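Local coordinates for protein aminoacyl-tRNA synthetase (Cryptosporidium parvum, PDB 5F9Y) that probably charges tRNA with proline as a class II prolyl-tRNA synthetase, activating the amino acid as an adenylate before its transfer to the tRNA, at residues A[81-86]-A[118-123]; A[170-175]-A[271-276]; A[213-218]-A[445-450]. One frame throughout, in Å; residues are numbered along the deposited sequence.

Following the chain from the N terminus, interaction 1 closes first, over a loop of 31 residues: the short strand 83-84 pairs with the end of strand 113-120, joining it and strand 105-108 in a small three-stranded antiparallel sheet at the edge of the catalytic core. In series after it, interaction 2 closes a loop of 95 residues between 170-175 and 271-276, in the sheet that carries proline and AMP. Interaction 3 crosses interaction 2, since 213-218 lies between those two strands while 445-450, closing a loop of 226 residues, belongs to the C-terminal zinc-bearing region. Interactions 1 and 2 touch through Thr123, and all three reach the bound proline with one residue or more.

Interaction 1: residues A[81-86]-A[118-123]; sequences PIFVTQ and IAIRPT. With PRO (proline), chain C.
Residues 82-84 run antiparallel to 119-121, with Phe83 facing Ile120 as a non-hydrogen-bonded pair and Val84 facing Ala119 as a hydrogen-bonded pair. This pairing adds strand 83-84 to the edge of a small three-stranded antiparallel sheet in which strand 113-120 is central and 105-108 lies beyond. Val84 and Ala119 exchange both backbone bonds, Ala119 N to Val84 O at 2.9 Å and Val84 N to Ala119 O at 3.0 Å. A third bond, Arg121 N to Ile82 O (2.9 Å), extends the pairing by one more link.

On one face of the sheet the Phe83 ring is sandwiched between two isoleucines. Ile118 CD1 sits above it, 3.8 Å from the ring centroid and 21° off the normal, a CH-pi contact; Ile82 CG2 covers the opposite face. Ile118 reaches the ring because its CG1 stands between backbone N and carbonyl carbon (chi1 57°), which brings CD1 across toward the aromatic side chain. Ile82 and Ile120 lie side by side, pointing the same way. The other face is formed by Val84 and Ala119, whose CG1 and CB meet at 3.9 Å; helix 125-135 packs against Val84 there.

Arg121 leaves the backbone with an extended chain that crosses Ile82 at about a right angle and continues toward strand 144-153. Two residues later Thr123 OG1 lies near the N of the bound proline, a weak and doubtful bond because the position of OG1 is uncertain. Beside Ile82, one face of the Arg121 guanidinium lies against the backbone, with NE 3.4 Å from Ile82 CA.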
loop_
_atom_site.group_PDB
_atom_site.type_symbol
_atom_site.label_atom_id
_atom_site.label_comp_id
_atom_site.label_asym_id
_atom_site.label_seq_id
_atom_site.Cartn_x
_atom_site.Cartn_y
_atom_site.Cartn_z
ATOM N N PRO A 81 -4.924 1.712 -24.813
ATOM C CA PRO A 81 -6.321 1.263 -24.791
ATOM C C PRO A 81 -6.588 0.235 -23.704
ATOM O O PRO A 81 -5.697 -0.498 -23.269
ATOM C CB PRO A 81 -6.519 0.658 -26.186
ATOM C CG PRO A 81 -5.510 1.342 -27.035
ATOM C CD PRO A 81 -4.319 1.553 -26.147
ATOM N N ILE A 82 -7.847 0.194 -23.264
ATOM C CA ILE A 82 -8.267 -0.782 -22.266
ATOM C C ILE A 82 -8.474 -2.166 -22.874
ATOM O O ILE A 82 -8.467 -3.164 -22.144
ATOM C CB ILE A 82 -9.548 -0.291 -21.570
ATOM C CG1 ILE A 82 -9.849 -1.119 -20.320
ATOM C CG2 ILE A 82 -10.726 -0.317 -22.538
ATOM C CD1 ILE A 82 -11.138 -0.733 -19.637
ATOM N N PHE A 83 -8.639 -2.253 -24.190
ATOM C CA PHE A 83 -8.905 -3.509 -24.876
ATOM C C PHE A 83 -7.636 -4.068 -25.510
ATOM O O PHE A 83 -6.675 -3.346 -25.787
ATOM C CB PHE A 83 -9.982 -3.315 -25.947
ATOM C CG PHE A 83 -11.341 -3.007 -25.391
ATOM C CD1 PHE A 83 -11.757 -3.568 -24.195
ATOM C CD2 PHE A 83 -12.202 -2.153 -26.060
ATOM C CE1 PHE A 83 -13.008 -3.288 -23.681
ATOM C CE2 PHE A 83 -13.454 -1.870 -25.550
ATOM C CZ PHE A 83 -13.857 -2.437 -24.358
ATOM N N VAL A 84 -7.650 -5.377 -25.747
ATOM C CA VAL A 84 -6.534 -6.073 -26.381
ATOM C C VAL A 84 -7.081 -7.306 -27.086
ATOM O O VAL A 84 -8.039 -7.929 -26.620
ATOM C CB VAL A 84 -5.442 -6.436 -25.348
ATOM C CG1 VAL A 84 -5.994 -7.385 -24.292
ATOM C CG2 VAL A 84 -4.220 -7.031 -26.035
ATOM N N THR A 85 -6.482 -7.648 -28.225
ATOM C CA THR A 85 -6.927 -8.800 -28.993
ATOM C C THR A 85 -6.319 -10.087 -28.441
ATOM O O THR A 85 -5.347 -10.073 -27.681
ATOM C CB THR A 85 -6.559 -8.649 -30.471
ATOM O OG1 THR A 85 -5.135 -8.704 -30.620
ATOM C CG2 THR A 85 -7.070 -7.324 -31.011
ATOM N N GLN A 86 -6.903 -11.216 -28.849
ATOM C CA GLN A 86 -6.431 -12.506 -28.357
ATOM C C GLN A 86 -5.073 -12.863 -28.952
ATOM O O GLN A 86 -4.230 -13.461 -28.273
ATOM C CB GLN A 86 -7.463 -13.592 -28.664
ATOM C CG GLN A 86 -7.366 -14.821 -27.772
ATOM C CD GLN A 86 -8.479 -15.816 -28.035
ATOM O OE1 GLN A 86 -8.738 -16.189 -29.179
ATOM N NE2 GLN A 86 -9.152 -16.247 -26.972
ATOM N N ILE A 118 -12.746 -9.463 -27.635
ATOM C CA ILE A 118 -11.629 -8.674 -27.150
ATOM C C ILE A 118 -11.609 -8.749 -25.630
ATOM O O ILE A 118 -12.619 -9.031 -24.978
ATOM C CB ILE A 118 -11.698 -7.210 -27.638
ATOM C CG1 ILE A 118 -13.013 -6.565 -27.203
ATOM C CG2 ILE A 118 -11.549 -7.143 -29.149
ATOM C CD1 ILE A 118 -13.170 -5.139 -27.679
ATOM N N ALA A 119 -10.440 -8.487 -25.051
ATOM C CA ALA A 119 -10.215 -8.676 -23.628
ATOM C C ALA A 119 -9.928 -7.351 -22.938
ATOM O O ALA A 119 -9.314 -6.449 -23.515
ATOM C CB ALA A 119 -9.050 -9.639 -23.377
ATOM N N ILE A 120 -10.379 -7.246 -21.692
ATOM C CA ILE A 120 -10.017 -6.123 -20.838
ATOM C C ILE A 120 -8.623 -6.368 -20.282
ATOM O O ILE A 120 -8.296 -7.480 -19.849
ATOM C CB ILE A 120 -11.052 -5.939 -19.714
ATOM C CG1 ILE A 120 -12.449 -5.734 -20.303
ATOM C CG2 ILE A 120 -10.675 -4.764 -18.825
ATOM C CD1 ILE A 120 -13.524 -5.540 -19.257
ATOM N N ARG A 121 -7.796 -5.330 -20.296
ATOM C CA ARG A 121 -6.380 -5.470 -19.983
ATOM C C ARG A 121 -6.163 -5.907 -18.537
ATOM O O ARG A 121 -6.630 -5.225 -17.612
ATOM C CB ARG A 121 -5.655 -4.151 -20.244
ATOM C CG ARG A 121 -6.335 -2.937 -19.627
ATOM C CD ARG A 121 -5.532 -1.666 -19.824
ATOM N NE ARG A 121 -6.310 -0.486 -19.461
ATOM C CZ ARG A 121 -5.926 0.765 -19.691
ATOM N NH1 ARG A 121 -4.765 1.004 -20.286
ATOM N NH2 ARG A 121 -6.705 1.774 -19.329
ATOM N N PRO A 122 -5.492 -7.037 -18.294
ATOM C CA PRO A 122 -4.957 -7.293 -16.952
ATOM C C PRO A 122 -3.610 -6.634 -16.733
ATOM O O PRO A 122 -3.190 -6.478 -15.579
ATOM C CB PRO A 122 -4.841 -8.821 -16.910
ATOM C CG PRO A 122 -4.548 -9.187 -18.333
ATOM C CD PRO A 122 -5.269 -8.176 -19.204
ATOM N N THR A 123 -2.933 -6.256 -17.813
ATOM C CA THR A 123 -1.657 -5.554 -17.808
ATOM C C THR A 123 -1.427 -5.068 -19.233
ATOM O O THR A 123 -2.130 -5.475 -20.161
ATOM C CB THR A 123 -0.509 -6.448 -17.328
ATOM O OG1 THR A 123 0.704 -5.689 -17.280
ATOM C CG2 THR A 123 -0.331 -7.635 -18.264
HETATM N N PRO C . 3.233 -5.344 -15.162
HETATM C CA PRO C . 3.753 -5.807 -13.871
HETATM C C PRO C . 2.745 -6.662 -13.112
HETATM O O PRO C . 1.677 -6.984 -13.631
HETATM C CB PRO C . 4.043 -4.503 -13.118
HETATM C CG PRO C . 3.204 -3.473 -13.790
HETATM C CD PRO C . 3.152 -3.876 -15.229
HETATM O OXT PRO C . 2.981 -7.053 -11.969
#

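Interaction 2: residues A[170-175]-A[271-276]; sequences LWQEGH and TSWGLT. With PRO (proline), chain C; AMP (adenosine monophosphate), chain D.
Trp171, Glu173 and His175 from one strand and Ser272 and Gly274 from the other gather round the bound proline, on one face of the antiparallel sheet that forms the core of class II aminoacyl-tRNA synthetases. Trp171 CH2 reaches the ligand ring at 3.5 Å from its CG, while His175 CE1 and Glu173 OE1 approach its CD. Gly274 presents bare backbone here, and its N lies 3.6 Å from the proline CB. At the far end, Thr276 OG1 donates to N3 of AMP (3.0 Å), and Thr276 CG2 meets the edge of the Trp171 ring in plane. This joins the adenine end of the site to the proline pocket.

Behind these residues, four backbone bonds hold the strands together: Gln172 with Leu275 and Gly174 with Trp273 each bond in both directions. Within the pocket, His175 NE2 donates to Glu173 OE1 at 2.7 Å; the acceptor lies in the imidazole plane, but the bond meets the carboxylate from above its plane. Ser124 and Gln148 hold the other Glu173 oxygen, Tyr129 binds His175 ND1, and Glu125, itself bonded to proline, takes Ser272 OG. These second-shell bonds would limit rotation of the polar groups.

On the reverse face, the chain of Gln172 bends at chi2 (-81°) and brings its amide obliquely against Trp273, NE2 nearest CE3 and CZ3, the planes 41° apart; Tyr195 and Asn147 bind that amide. Gly174 makes a CH-pi contact over the face of the six-membered ring of Trp273, its CA 3.4 Å from the ring centroid and 3° off the normal.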
loop_
_atom_site.group_PDB
_atom_site.type_symbol
_atom_site.label_atom_id
_atom_site.label_comp_id
_atom_site.label_asym_id
_atom_site.label_seq_id
_atom_site.Cartn_x
_atom_site.Cartn_y
_atom_site.Cartn_z
ATOM N N LEU A 170 -7.491 0.366 -9.072
ATOM C CA LEU A 170 -6.703 1.429 -9.672
ATOM C C LEU A 170 -5.230 1.162 -9.414
ATOM O O LEU A 170 -4.853 0.687 -8.339
ATOM C CB LEU A 170 -7.099 2.788 -9.095
ATOM C CG LEU A 170 -8.575 3.161 -9.221
ATOM C CD1 LEU A 170 -8.853 4.460 -8.489
ATOM C CD2 LEU A 170 -8.968 3.270 -10.683
ATOM N N TRP A 171 -4.395 1.459 -10.406
ATOM C CA TRP A 171 -2.970 1.227 -10.249
ATOM C C TRP A 171 -2.194 2.201 -11.121
ATOM O O TRP A 171 -2.760 3.068 -11.793
ATOM C CB TRP A 171 -2.604 -0.231 -10.572
ATOM C CG TRP A 171 -2.327 -0.570 -12.032
ATOM C CD1 TRP A 171 -2.739 0.114 -13.145
ATOM C CD2 TRP A 171 -1.575 -1.691 -12.514
ATOM N NE1 TRP A 171 -2.282 -0.507 -14.281
ATOM C CE2 TRP A 171 -1.567 -1.620 -13.922
ATOM C CE3 TRP A 171 -0.906 -2.750 -11.891
ATOM C CZ2 TRP A 171 -0.924 -2.567 -14.713
ATOM C CZ3 TRP A 171 -0.263 -3.687 -12.679
ATOM C CH2 TRP A 171 -0.277 -3.589 -14.075
ATOM N N GLN A 172 -0.879 2.036 -11.099
ATOM C CA GLN A 172 0.051 2.720 -11.980
ATOM C C GLN A 172 1.004 1.670 -12.524
ATOM O O GLN A 172 1.399 0.757 -11.794
ATOM C CB GLN A 172 0.804 3.826 -11.217
ATOM C CG GLN A 172 2.234 4.088 -11.653
ATOM C CD GLN A 172 3.226 3.107 -11.061
ATOM O OE1 GLN A 172 3.205 2.820 -9.865
ATOM N NE2 GLN A 172 4.090 2.571 -11.908
ATOM N N GLU A 173 1.361 1.779 -13.800
ATOM C CA GLU A 173 2.312 0.854 -14.407
ATOM C C GLU A 173 3.327 1.635 -15.226
ATOM O O GLU A 173 2.956 2.368 -16.149
ATOM C CB GLU A 173 1.610 -0.200 -15.270
ATOM C CG GLU A 173 0.617 0.331 -16.288
ATOM C CD GLU A 173 0.112 -0.762 -17.211
ATOM O OE1 GLU A 173 0.854 -1.746 -17.427
ATOM O OE2 GLU A 173 -1.029 -0.647 -17.707
ATOM N N GLY A 174 4.599 1.484 -14.877
ATOM C CA GLY A 174 5.689 2.081 -15.628
ATOM C C GLY A 174 6.396 1.022 -16.457
ATOM O O GLY A 174 6.599 -0.104 -16.003
ATOM N N HIS A 175 6.752 1.394 -17.683
ATOM C CA HIS A 175 7.442 0.504 -18.606
ATOM C C HIS A 175 8.592 1.273 -19.232
ATOM O O HIS A 175 8.374 2.313 -19.861
ATOM C CB HIS A 175 6.488 -0.023 -19.681
ATOM C CG HIS A 175 5.297 -0.745 -19.132
ATOM N ND1 HIS A 175 5.186 -2.120 -19.151
ATOM C CD2 HIS A 175 4.167 -0.285 -18.545
ATOM C CE1 HIS A 175 4.038 -2.474 -18.601
ATOM N NE2 HIS A 175 3.401 -1.379 -18.225
ATOM N N THR A 271 12.077 -2.857 -18.347
ATOM C CA THR A 271 11.579 -2.998 -16.988
ATOM C C THR A 271 10.092 -2.675 -16.968
ATOM O O THR A 271 9.582 -1.949 -17.826
ATOM C CB THR A 271 12.305 -2.075 -15.992
ATOM O OG1 THR A 271 11.828 -0.734 -16.151
ATOM C CG2 THR A 271 13.812 -2.102 -16.207
ATOM N N SER A 272 9.399 -3.223 -15.972
ATOM C CA SER A 272 8.004 -2.886 -15.730
ATOM C C SER A 272 7.756 -2.935 -14.230
ATOM O O SER A 272 8.300 -3.796 -13.534
ATOM C CB SER A 272 7.048 -3.830 -16.470
ATOM O OG SER A 272 7.022 -5.115 -15.875
ATOM N N TRP A 273 6.944 -2.000 -13.739
ATOM C CA TRP A 273 6.733 -1.837 -12.308
ATOM C C TRP A 273 5.339 -1.275 -12.065
ATOM O O TRP A 273 4.840 -0.459 -12.844
ATOM C CB TRP A 273 7.804 -0.927 -11.689
ATOM C CG TRP A 273 8.412 0.044 -12.669
ATOM C CD1 TRP A 273 9.401 -0.217 -13.572
ATOM C CD2 TRP A 273 8.073 1.426 -12.837
ATOM N NE1 TRP A 273 9.692 0.912 -14.296
ATOM C CE2 TRP A 273 8.893 1.936 -13.862
ATOM C CE3 TRP A 273 7.155 2.283 -12.222
ATOM C CZ2 TRP A 273 8.823 3.262 -14.287
ATOM C CZ3 TRP A 273 7.087 3.598 -12.644
ATOM C CH2 TRP A 273 7.916 4.075 -13.666
ATOM N N GLY A 274 4.719 -1.717 -10.978
ATOM C CA GLY A 274 3.339 -1.359 -10.699
ATOM C C GLY A 274 3.082 -1.190 -9.219
ATOM O O GLY A 274 3.714 -1.840 -8.381
ATOM N N LEU A 275 2.145 -0.298 -8.900
ATOM C CA LEU A 275 1.671 -0.082 -7.537
ATOM C C LEU A 275 0.169 0.150 -7.581
ATOM O O LEU A 275 -0.305 1.001 -8.338
ATOM C CB LEU A 275 2.370 1.113 -6.880
ATOM C CG LEU A 275 1.848 1.536 -5.504
ATOM C CD1 LEU A 275 2.119 0.458 -4.473
ATOM C CD2 LEU A 275 2.471 2.853 -5.077
ATOM N N THR A 276 -0.575 -0.598 -6.772
ATOM C CA THR A 276 -2.030 -0.607 -6.832
ATOM C C THR A 276 -2.626 -0.014 -5.558
ATOM O O THR A 276 -1.916 0.364 -4.621
ATOM C CB THR A 276 -2.550 -2.028 -7.055
ATOM O OG1 THR A 276 -2.386 -2.790 -5.853
ATOM C CG2 THR A 276 -1.782 -2.704 -8.179
HETATM N N PRO C . 3.233 -5.344 -15.162
HETATM C CA PRO C . 3.753 -5.807 -13.871
HETATM C C PRO C . 2.745 -6.662 -13.112
HETATM O O PRO C . 1.677 -6.984 -13.631
HETATM C CB PRO C . 4.043 -4.503 -13.118
HETATM C CG PRO C . 3.204 -3.473 -13.790
HETATM C CD PRO C . 3.152 -3.876 -15.229
HETATM O OXT PRO C . 2.981 -7.053 -11.969
HETATM P P AMP D . 1.382 -9.711 -9.069
HETATM O O1P AMP D . 2.721 -10.405 -9.044
HETATM O O2P AMP D . 0.630 -9.860 -10.371
HETATM O O3P AMP D . 0.533 -9.933 -7.838
HETATM O "O5'" AMP D . 1.751 -8.161 -9.021
HETATM C "C5'" AMP D . 0.812 -7.174 -9.433
HETATM C "C4'" AMP D . 0.652 -6.078 -8.408
HETATM O "O4'" AMP D . -0.760 -5.779 -8.265
HETATM C "C3'" AMP D . 1.159 -6.404 -7.008
HETATM O "O3'" AMP D . 1.597 -5.205 -6.369
HETATM C "C2'" AMP D . -0.093 -6.926 -6.311
HETATM O "O2'" AMP D . -0.076 -6.798 -4.905
HETATM C "C1'" AMP D . -1.190 -6.068 -6.946
HETATM N N9 AMP D . -2.484 -6.746 -7.042
HETATM C C8 AMP D . -2.679 -7.937 -7.640
HETATM N N7 AMP D . -3.979 -8.314 -7.576
HETATM C C5 AMP D . -4.645 -7.345 -6.923
HETATM C C6 AMP D . -6.049 -7.115 -6.514
HETATM N N6 AMP D . -7.012 -8.023 -6.804
HETATM N N1 AMP D . -6.332 -5.974 -5.847
HETATM C C2 AMP D . -5.376 -5.071 -5.558
HETATM N N3 AMP D . -4.082 -5.215 -5.898
HETATM C C4 AMP D . -3.657 -6.313 -6.569
#

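Interaction 3: residues A[213-218]-A[445-450]; sequences SENEKF and EDVSCE. With ZN (zinc ion), chain E; PRO (proline), chain C.
This contact is part of the junction between the class II catalytic core and the C-terminal zinc-bearing region of this probable prolyl-tRNA synthetase, where the loop between strands 208-211 and 223-231 meets the first turn of helix 447-459. Ser213 and Glu450 carry its polar centre: Ser213 OG donates to Glu450 OE2 at 3.0 Å, meeting the syn lone pair of that oxygen, on the side of OE1. Glu450 reaches the loop because its CG is anti to the backbone N (chi1 -168°) and the chain beyond is extended. Ser476, on strand 475-480, bonds both Ser213 OG and Glu450 OE1, so the buried carboxylate is gripped at both oxygens.

Carbon atoms of the loop also flank the carboxylate: Asn215 CB beside OE2 and Glu216 CG beside OE1. The Glu216 and Glu450 side chains cross at about a right angle, with their carboxylate planes 52° apart; Glu216 OE2 lies 4.0 Å from Glu450 OE1, a like-charge proximity probably eased by the serine bonds to Glu450 and by Lys475, which touches Glu216.

Nearer the start of the helix, Val447 straddles two loop residues, its CG1 touching Asn215 ND2 at 3.7 Å and its CG2 meeting Glu214 CB. The two ends of the contact lead to different sites. Phe218 CE1 lies 3.5 Å from the carboxyl C of the bound proline. Cys449 SG, by contrast, binds zinc at 2.5 Å, alongside Cys444. A cysteine-bound zinc site packed beside the catalytic core is consistent with the C-terminal domain of eukaryotic-type prolyl-tRNA synthetases.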
loop_
_atom_site.group_PDB
_atom_site.type_symbol
_atom_site.label_atom_id
_atom_site.label_comp_id
_atom_site.label_asym_id
_atom_site.label_seq_id
_atom_site.Cartn_x
_atom_site.Cartn_y
_atom_site.Cartn_z
ATOM N N SER A 213 12.007 -15.023 -5.416
ATOM C CA SER A 213 12.650 -16.250 -5.853
ATOM C C SER A 213 12.329 -16.518 -7.323
ATOM O O SER A 213 11.516 -15.830 -7.948
ATOM C CB SER A 213 12.203 -17.427 -4.987
ATOM O OG SER A 213 10.810 -17.649 -5.116
ATOM N N GLU A 214 12.986 -17.540 -7.876
ATOM C CA GLU A 214 12.740 -17.903 -9.269
ATOM C C GLU A 214 11.306 -18.377 -9.465
ATOM O O GLU A 214 10.687 -18.100 -10.500
ATOM C CB GLU A 214 13.731 -18.978 -9.715
ATOM C CG GLU A 214 15.192 -18.551 -9.648
ATOM C CD GLU A 214 15.553 -17.505 -10.690
ATOM O OE1 GLU A 214 14.806 -17.362 -11.681
ATOM O OE2 GLU A 214 16.588 -16.827 -10.518
ATOM N N ASN A 215 10.756 -19.085 -8.478
ATOM C CA ASN A 215 9.384 -19.565 -8.562
ATOM C C ASN A 215 8.363 -18.477 -8.251
ATOM O O ASN A 215 7.184 -18.637 -8.586
ATOM C CB ASN A 215 9.194 -20.752 -7.613
ATOM C CG ASN A 215 7.836 -21.411 -7.764
ATOM O OD1 ASN A 215 6.930 -21.178 -6.967
ATOM N ND2 ASN A 215 7.691 -22.237 -8.792
ATOM N N GLU A 216 8.786 -17.376 -7.633
ATOM C CA GLU A 216 7.883 -16.302 -7.243
ATOM C C GLU A 216 8.027 -15.051 -8.098
ATOM O O GLU A 216 7.267 -14.096 -7.903
ATOM C CB GLU A 216 8.098 -15.943 -5.768
ATOM C CG GLU A 216 7.570 -16.984 -4.801
ATOM C CD GLU A 216 6.062 -17.109 -4.857
ATOM O OE1 GLU A 216 5.376 -16.065 -4.830
ATOM O OE2 GLU A 216 5.561 -18.251 -4.935
ATOM N N LYS A 217 8.970 -15.028 -9.035
ATOM C CA LYS A 217 9.196 -13.835 -9.832
ATOM C C LYS A 217 8.140 -13.711 -10.929
ATOM O O LYS A 217 7.302 -14.593 -11.132
ATOM C CB LYS A 217 10.601 -13.851 -10.438
ATOM C CG LYS A 217 10.821 -14.907 -11.513
ATOM C CD LYS A 217 12.246 -14.849 -12.051
ATOM C CE LYS A 217 12.451 -15.814 -13.210
ATOM N NZ LYS A 217 11.631 -15.455 -14.400
ATOM N N PHE A 218 8.186 -12.581 -11.631
ATOM C CA PHE A 218 7.284 -12.355 -12.750
ATOM C C PHE A 218 7.489 -13.449 -13.798
ATOM O O PHE A 218 8.631 -13.836 -14.073
ATOM C CB PHE A 218 7.538 -10.973 -13.358
ATOM C CG PHE A 218 6.406 -10.454 -14.200
ATOM C CD1 PHE A 218 5.223 -10.037 -13.614
ATOM C CD2 PHE A 218 6.534 -10.364 -15.577
ATOM C CE1 PHE A 218 4.182 -9.554 -14.386
ATOM C CE2 PHE A 218 5.498 -9.880 -16.354
ATOM C CZ PHE A 218 4.321 -9.474 -15.757
ATOM N N GLU A 445 17.459 -21.445 -2.232
ATOM C CA GLU A 445 16.789 -20.678 -3.285
ATOM C C GLU A 445 16.492 -21.500 -4.536
ATOM O O GLU A 445 16.310 -20.934 -5.616
ATOM C CB GLU A 445 17.594 -19.432 -3.673
ATOM C CG GLU A 445 17.973 -18.550 -2.502
ATOM C CD GLU A 445 18.847 -17.382 -2.912
ATOM O OE1 GLU A 445 19.012 -17.153 -4.131
ATOM O OE2 GLU A 445 19.369 -16.695 -2.012
ATOM N N ASP A 446 16.432 -22.824 -4.415
ATOM C CA ASP A 446 16.081 -23.677 -5.541
ATOM C C ASP A 446 14.568 -23.792 -5.671
ATOM O O ASP A 446 13.831 -23.742 -4.683
ATOM C CB ASP A 446 16.694 -25.071 -5.378
ATOM C CG ASP A 446 18.206 -25.056 -5.480
ATOM O OD1 ASP A 446 18.753 -24.090 -6.050
ATOM O OD2 ASP A 446 18.847 -26.013 -4.995
ATOM N N VAL A 447 14.108 -23.947 -6.915
ATOM C CA VAL A 447 12.678 -24.101 -7.162
ATOM C C VAL A 447 12.175 -25.418 -6.583
ATOM O O VAL A 447 11.058 -25.495 -6.059
ATOM C CB VAL A 447 12.384 -23.994 -8.670
ATOM C CG1 VAL A 447 10.884 -24.051 -8.929
ATOM C CG2 VAL A 447 12.983 -22.717 -9.236
ATOM N N SER A 448 12.990 -26.472 -6.665
ATOM C CA SER A 448 12.589 -27.761 -6.112
ATOM C C SER A 448 12.412 -27.682 -4.602
ATOM O O SER A 448 11.453 -28.236 -4.051
ATOM C CB SER A 448 13.621 -28.831 -6.476
ATOM N N CYS A 449 13.322 -26.987 -3.914
ATOM C CA CYS A 449 13.221 -26.874 -2.464
ATOM C C CYS A 449 11.980 -26.090 -2.059
ATOM O O CYS A 449 11.330 -26.414 -1.059
ATOM C CB CYS A 449 14.484 -26.218 -1.902
ATOM S SG CYS A 449 14.638 -26.282 -0.099
ATOM N N GLU A 450 11.626 -25.059 -2.832
ATOM C CA GLU A 450 10.447 -24.264 -2.509
ATOM C C GLU A 450 9.157 -25.038 -2.755
ATOM O O GLU A 450 8.176 -24.850 -2.027
ATOM C CB GLU A 450 10.447 -22.968 -3.320
ATOM C CG GLU A 450 9.422 -21.948 -2.854
ATOM C CD GLU A 450 9.549 -20.618 -3.568
ATOM O OE1 GLU A 450 8.827 -19.670 -3.192
ATOM O OE2 GLU A 450 10.373 -20.519 -4.502
HETATM ZN ZN ZN E . 17.082 -26.262 0.131
HETATM N N PRO C . 3.233 -5.344 -15.162
HETATM C CA PRO C . 3.753 -5.807 -13.871
HETATM C C PRO C . 2.745 -6.662 -13.112
HETATM O O PRO C . 1.677 -6.984 -13.631
HETATM C CB PRO C . 4.043 -4.503 -13.118
HETATM C CG PRO C . 3.204 -3.473 -13.790
HETATM C CD PRO C . 3.152 -3.876 -15.229
HETATM O OXT PRO C . 2.981 -7.053 -11.969
#